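Local coordinates for LYND (Lyngbya aestuarii, PDB 4V1T), which is probably a YcaO-type cyclodehydratase that uses ATP and magnesium to convert cysteine residues of peptide substrates into thiazoline rings, at residues P437-I451 and R484-V496. Sequence-based numbering, arbitrary orientation.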
loop_
_atom_site.group_PDB
_atom_site.type_symbol
_atom_site.label_atom_id
_atom_site.label_comp_id
_atom_site.label_asym_id
_atom_site.label_seq_id
_atom_site.Cartn_x
_atom_site.Cartn_y
_atom_site.Cartn_z
ATOM N N PRO B 437 12.007 27.171 -21.342
ATOM C CA PRO B 437 12.103 27.915 -22.602
ATOM C C PRO B 437 12.071 29.419 -22.388
ATOM O O PRO B 437 11.107 29.948 -21.839
ATOM C CB PRO B 437 10.875 27.444 -23.387
ATOM C CG PRO B 437 9.943 26.896 -22.371
ATOM C CD PRO B 437 10.818 26.305 -21.316
ATOM N N ARG B 438 13.132 30.089 -22.825
ATOM C CA ARG B 438 13.334 31.505 -22.546
ATOM C C ARG B 438 13.998 32.198 -23.719
ATOM O O ARG B 438 14.794 31.585 -24.439
ATOM C CB ARG B 438 14.238 31.679 -21.321
ATOM C CG ARG B 438 13.541 31.593 -19.994
ATOM C CD ARG B 438 14.570 31.578 -18.881
ATOM N NE ARG B 438 15.370 30.363 -18.917
ATOM C CZ ARG B 438 16.474 30.178 -18.213
ATOM N NH1 ARG B 438 16.923 31.127 -17.414
ATOM N NH2 ARG B 438 17.127 29.039 -18.309
ATOM N N LYS B 439 13.680 33.480 -23.883
ATOM C CA LYS B 439 14.375 34.335 -24.828
ATOM C C LYS B 439 14.460 35.746 -24.244
ATOM O O LYS B 439 13.460 36.299 -23.811
ATOM C CB LYS B 439 13.665 34.349 -26.182
ATOM C CG LYS B 439 14.450 35.074 -27.266
ATOM C CD LYS B 439 13.993 34.687 -28.665
ATOM C CE LYS B 439 12.585 35.177 -28.945
ATOM N NZ LYS B 439 12.185 34.903 -30.353
ATOM N N ARG B 440 15.664 36.313 -24.243
ATOM C CA ARG B 440 15.899 37.662 -23.714
ATOM C C ARG B 440 15.499 38.715 -24.738
ATOM O O ARG B 440 16.023 38.748 -25.838
ATOM C CB ARG B 440 17.371 37.823 -23.338
ATOM C CG ARG B 440 17.752 39.165 -22.739
ATOM C CD ARG B 440 19.230 39.181 -22.367
ATOM N NE ARG B 440 19.640 40.440 -21.745
ATOM C CZ ARG B 440 20.071 41.511 -22.406
ATOM N NH1 ARG B 440 20.159 41.498 -23.730
ATOM N NH2 ARG B 440 20.416 42.606 -21.739
ATOM N N ALA B 441 14.565 39.578 -24.366
ATOM C CA ALA B 441 14.083 40.604 -25.273
ATOM C C ALA B 441 13.284 41.644 -24.519
ATOM O O ALA B 441 12.839 41.402 -23.399
ATOM C CB ALA B 441 13.225 39.985 -26.358
ATOM N N THR B 442 13.090 42.798 -25.145
ATOM C CA THR B 442 12.230 43.833 -24.581
ATOM C C THR B 442 10.808 43.685 -25.115
ATOM O O THR B 442 10.565 42.959 -26.080
ATOM C CB THR B 442 12.739 45.245 -24.908
ATOM O OG1 THR B 442 12.416 45.571 -26.265
ATOM C CG2 THR B 442 14.248 45.353 -24.693
ATOM N N LEU B 443 9.871 44.385 -24.485
ATOM C CA LEU B 443 8.478 44.374 -24.921
ATOM C C LEU B 443 8.371 44.796 -26.380
ATOM O O LEU B 443 7.533 44.278 -27.120
ATOM C CB LEU B 443 7.637 45.294 -24.033
ATOM C CG LEU B 443 6.119 45.372 -24.271
ATOM C CD1 LEU B 443 5.418 45.703 -22.969
ATOM C CD2 LEU B 443 5.747 46.421 -25.316
ATOM N N ALA B 444 9.241 45.717 -26.789
ATOM C CA ALA B 444 9.191 46.299 -28.124
ATOM C C ALA B 444 9.608 45.312 -29.212
ATOM O O ALA B 444 8.928 45.196 -30.230
ATOM C CB ALA B 444 10.070 47.543 -28.187
ATOM N N GLU B 445 10.716 44.609 -28.997
ATOM C CA GLU B 445 11.279 43.736 -30.034
ATOM C C GLU B 445 10.288 42.639 -30.402
ATOM O O GLU B 445 10.215 42.224 -31.555
ATOM C CB GLU B 445 12.602 43.102 -29.587
ATOM C CG GLU B 445 13.463 43.979 -28.698
ATOM C CD GLU B 445 14.853 43.421 -28.491
ATOM O OE1 GLU B 445 14.978 42.346 -27.869
ATOM O OE2 GLU B 445 15.816 44.061 -28.946
ATOM N N LEU B 446 9.524 42.176 -29.415
ATOM C CA LEU B 446 8.526 41.138 -29.637
ATOM C C LEU B 446 7.232 41.729 -30.178
ATOM O O LEU B 446 6.472 41.055 -30.874
ATOM C CB LEU B 446 8.252 40.383 -28.339
ATOM C CG LEU B 446 9.458 39.708 -27.686
ATOM C CD1 LEU B 446 9.017 38.929 -26.451
ATOM C CD2 LEU B 446 10.195 38.793 -28.660
ATOM N N GLY B 447 6.978 42.986 -29.829
ATOM C CA GLY B 447 5.819 43.706 -30.324
ATOM C C GLY B 447 4.496 43.162 -29.817
ATOM O O GLY B 447 4.180 43.274 -28.630
ATOM N N ASP B 448 3.732 42.560 -30.726
ATOM C CA ASP B 448 2.344 42.171 -30.456
ATOM C C ASP B 448 2.183 40.717 -30.015
ATOM O O ASP B 448 1.158 40.348 -29.446
ATOM C CB ASP B 448 1.476 42.431 -31.689
ATOM C CG ASP B 448 1.060 43.887 -31.806
ATOM O OD1 ASP B 448 0.701 44.493 -30.773
ATOM O OD2 ASP B 448 1.094 44.433 -32.929
ATOM N N LEU B 449 3.185 39.891 -30.276
ATOM C CA LEU B 449 3.186 38.536 -29.740
ATOM C C LEU B 449 3.364 38.567 -28.221
ATOM O O LEU B 449 2.984 37.632 -27.518
ATOM C CB LEU B 449 4.294 37.710 -30.385
ATOM C CG LEU B 449 4.197 37.498 -31.892
ATOM C CD1 LEU B 449 5.447 36.783 -32.371
ATOM C CD2 LEU B 449 2.946 36.704 -32.246
ATOM N N ALA B 450 3.953 39.652 -27.733
ATOM C CA ALA B 450 4.181 39.839 -26.308
ATOM C C ALA B 450 2.894 40.199 -25.589
ATOM O O ALA B 450 2.058 40.920 -26.129
ATOM C CB ALA B 450 5.217 40.924 -26.083
ATOM N N ILE B 451 2.749 39.683 -24.369
ATOM C CA ILE B 451 1.641 40.024 -23.485
ATOM C C ILE B 451 2.173 40.750 -22.251
ATOM O O ILE B 451 2.975 40.206 -21.493
ATOM C CB ILE B 451 0.851 38.768 -23.089
ATOM C CG1 ILE B 451 0.007 38.317 -24.284
ATOM C CG2 ILE B 451 -0.067 39.044 -21.901
ATOM C CD1 ILE B 451 -0.367 36.870 -24.260
ATOM N N ARG B 484 6.236 47.938 -10.475
ATOM C CA ARG B 484 5.724 48.082 -11.826
ATOM C C ARG B 484 6.683 47.481 -12.827
ATOM O O ARG B 484 7.870 47.370 -12.583
ATOM C CB ARG B 484 5.448 49.551 -12.170
ATOM C CG ARG B 484 4.145 50.066 -11.581
ATOM C CD ARG B 484 3.618 51.261 -12.335
ATOM N NE ARG B 484 2.553 50.894 -13.266
ATOM C CZ ARG B 484 1.254 51.137 -13.089
ATOM N NH1 ARG B 484 0.806 51.761 -12.007
ATOM N NH2 ARG B 484 0.393 50.758 -14.016
ATOM N N PHE B 485 6.144 47.083 -13.964
ATOM C CA PHE B 485 6.946 46.539 -15.036
ATOM C C PHE B 485 7.577 47.643 -15.881
ATOM O O PHE B 485 6.882 48.316 -16.636
ATOM C CB PHE B 485 6.072 45.665 -15.911
ATOM C CG PHE B 485 6.787 45.099 -17.088
ATOM C CD1 PHE B 485 7.747 44.133 -16.913
ATOM C CD2 PHE B 485 6.490 45.523 -18.371
ATOM C CE1 PHE B 485 8.406 43.601 -17.986
ATOM C CE2 PHE B 485 7.147 44.993 -19.455
ATOM C CZ PHE B 485 8.111 44.033 -19.264
ATOM N N ASP B 486 8.886 47.832 -15.736
ATOM C CA ASP B 486 9.645 48.748 -16.601
ATOM C C ASP B 486 9.858 48.127 -17.982
ATOM O O ASP B 486 10.768 47.313 -18.190
ATOM C CB ASP B 486 10.987 49.103 -15.962
ATOM C CG ASP B 486 11.759 50.143 -16.759
ATOM O OD1 ASP B 486 11.188 50.737 -17.694
ATOM O OD2 ASP B 486 12.941 50.376 -16.442
ATOM N N ALA B 487 9.018 48.527 -18.931
ATOM C CA ALA B 487 9.028 47.943 -20.267
ATOM C C ALA B 487 10.317 48.249 -21.029
ATOM O O ALA B 487 10.597 47.628 -22.057
ATOM C CB ALA B 487 7.826 48.428 -21.052
ATOM N N SER B 488 11.103 49.198 -20.530
ATOM C CA SER B 488 12.375 49.531 -21.162
ATOM C C SER B 488 13.421 48.453 -20.887
ATOM O O SER B 488 14.403 48.346 -21.607
ATOM C CB SER B 488 12.881 50.887 -20.672
ATOM O OG SER B 488 13.346 50.800 -19.339
ATOM N N GLN B 489 13.204 47.657 -19.847
ATOM C CA GLN B 489 14.160 46.629 -19.462
ATOM C C GLN B 489 14.057 45.396 -20.348
ATOM O O GLN B 489 12.961 44.920 -20.640
ATOM C CB GLN B 489 13.948 46.212 -18.008
ATOM C CG GLN B 489 14.201 47.310 -16.991
ATOM C CD GLN B 489 15.655 47.734 -16.932
ATOM O OE1 GLN B 489 16.532 47.073 -17.482
ATOM N NE2 GLN B 489 15.916 48.845 -16.260
ATOM N N ALA B 490 15.208 44.885 -20.774
ATOM C CA ALA B 490 15.265 43.588 -21.421
ATOM C C ALA B 490 14.998 42.537 -20.351
ATOM O O ALA B 490 15.501 42.635 -19.237
ATOM C CB ALA B 490 16.608 43.361 -22.081
ATOM N N ILE B 491 14.188 41.543 -20.690
ATOM C CA ILE B 491 13.779 40.516 -19.732
ATOM C C ILE B 491 13.670 39.187 -20.442
ATOM O O ILE B 491 13.782 39.121 -21.660
ATOM C CB ILE B 491 12.428 40.849 -19.084
ATOM C CG1 ILE B 491 11.348 40.913 -20.165
ATOM C CG2 ILE B 491 12.529 42.163 -18.304
ATOM C CD1 ILE B 491 10.009 41.330 -19.662
ATOM N N GLU B 492 13.451 38.128 -19.672
ATOM C CA GLU B 492 13.263 36.798 -20.245
ATOM C C GLU B 492 11.787 36.501 -20.455
ATOM O O GLU B 492 11.003 36.503 -19.506
ATOM C CB GLU B 492 13.908 35.744 -19.353
ATOM C CG GLU B 492 15.432 35.803 -19.401
ATOM C CD GLU B 492 16.104 34.698 -18.615
ATOM O OE1 GLU B 492 15.551 34.275 -17.577
ATOM O OE2 GLU B 492 17.192 34.255 -19.029
ATOM N N TRP B 493 11.411 36.287 -21.715
ATOM C CA TRP B 493 10.041 35.915 -22.058
ATOM C C TRP B 493 9.980 34.423 -22.347
ATOM O O TRP B 493 10.921 33.857 -22.908
ATOM C CB TRP B 493 9.535 36.690 -23.269
ATOM C CG TRP B 493 9.540 38.183 -23.120
ATOM C CD1 TRP B 493 10.612 39.017 -23.264
ATOM C CD2 TRP B 493 8.413 39.025 -22.835
ATOM N NE1 TRP B 493 10.220 40.325 -23.077
ATOM C CE2 TRP B 493 8.878 40.353 -22.811
ATOM C CE3 TRP B 493 7.061 38.781 -22.591
ATOM C CZ2 TRP B 493 8.033 41.437 -22.555
ATOM C CZ3 TRP B 493 6.229 39.851 -22.334
ATOM C CH2 TRP B 493 6.717 41.166 -22.316
ATOM N N THR B 494 8.881 33.791 -21.947
ATOM C CA THR B 494 8.677 32.369 -22.190
ATOM C C THR B 494 7.577 32.179 -23.234
ATOM O O THR B 494 6.503 32.757 -23.099
ATOM C CB THR B 494 8.309 31.625 -20.893
ATOM O OG1 THR B 494 9.495 31.420 -20.114
ATOM C CG2 THR B 494 7.683 30.266 -21.190
ATOM N N PRO B 495 7.841 31.371 -24.277
ATOM C CA PRO B 495 6.801 31.117 -25.267
ATOM C C PRO B 495 5.638 30.336 -24.682
ATOM O O PRO B 495 5.848 29.363 -23.957
ATOM C CB PRO B 495 7.519 30.292 -26.341
ATOM C CG PRO B 495 8.632 29.630 -25.620
ATOM C CD PRO B 495 9.079 30.628 -24.591
ATOM N N VAL B 496 4.428 30.768 -25.009
ATOM C CA VAL B 496 3.213 30.099 -24.579
ATOM C C VAL B 496 2.336 29.860 -25.800
ATOM O O VAL B 496 2.307 30.680 -26.729
ATOM C CB VAL B 496 2.438 30.932 -23.533
ATOM C CG1 VAL B 496 3.284 31.149 -22.290
ATOM C CG2 VAL B 496 2.008 32.269 -24.111
HETATM O O HOH W 1 10.151 47.324 -25.155
HETATM O O HOH W 2 10.545 44.855 -22.164
#
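Trp-493 lies flat between Leu-446 and Ile-491, the latter two residues earlier on the same strand. Leu-446 CD1 sits 3.5 Å from the centroid of the five-membered ring of Trp-493, only 12° off the normal, a CH-pi contact; Ile-491 CD1 comes over the opposite face. Ala-450 CB makes a longer CH-pi approach to the six-membered ring, while the Leu-443 backbone and CB reach CZ2. With CG of Trp-493 anti to its carbonyl carbon (chi1 -59°), the NE1 edge of the indole is turned to Ala-441, and NE1 meets Ala-441 O in a bent bond of 2.9 Å. That acceptor lies in the ring plane, yet NE1 stands 59° out of the carbonyl plane; Ile-491 N binds the same oxygen from the opposite face, nearly straight, so two unequal bonds grip it.

The backbone supplies the frame: Lys-439 and Trp-493, like Ala-441 and Ile-491, are antiparallel hydrogen-bonded pairs, with Arg-440 and Glu-492 the non-hydrogen-bonded pair between them. Beyond the ladder, Thr-494 OG1 donates to Pro-437 O at 2.8 Å and also bonds Thr-509. Arg-438 NH1 makes a weak salt bridge to Glu-492 OE1 (3.4 Å) at the guanidinium edge, the two planes nearly perpendicular; the stronger partner of OE1 is Tyr-516 OH, and Arg-438 NE bonds Glu-436 O.

At the other end, Thr-442 and Glu-445 form a capping box whose two bonds are weak, starting helix 443-446, which carries Leu-446 to the indole.

An alanine in place of Trp-493 would probably leave Ala-441 O with one of its two donors and open a gap beneath Leu-446 and Ala-450. The chemistry thus implies two ties: a backbone ladder pairs strand 439-441 with 491-498 in the antiparallel sheet of the YcaO region, while the indole separately holds helix 443-446, Ala-450 and Ala-441 O.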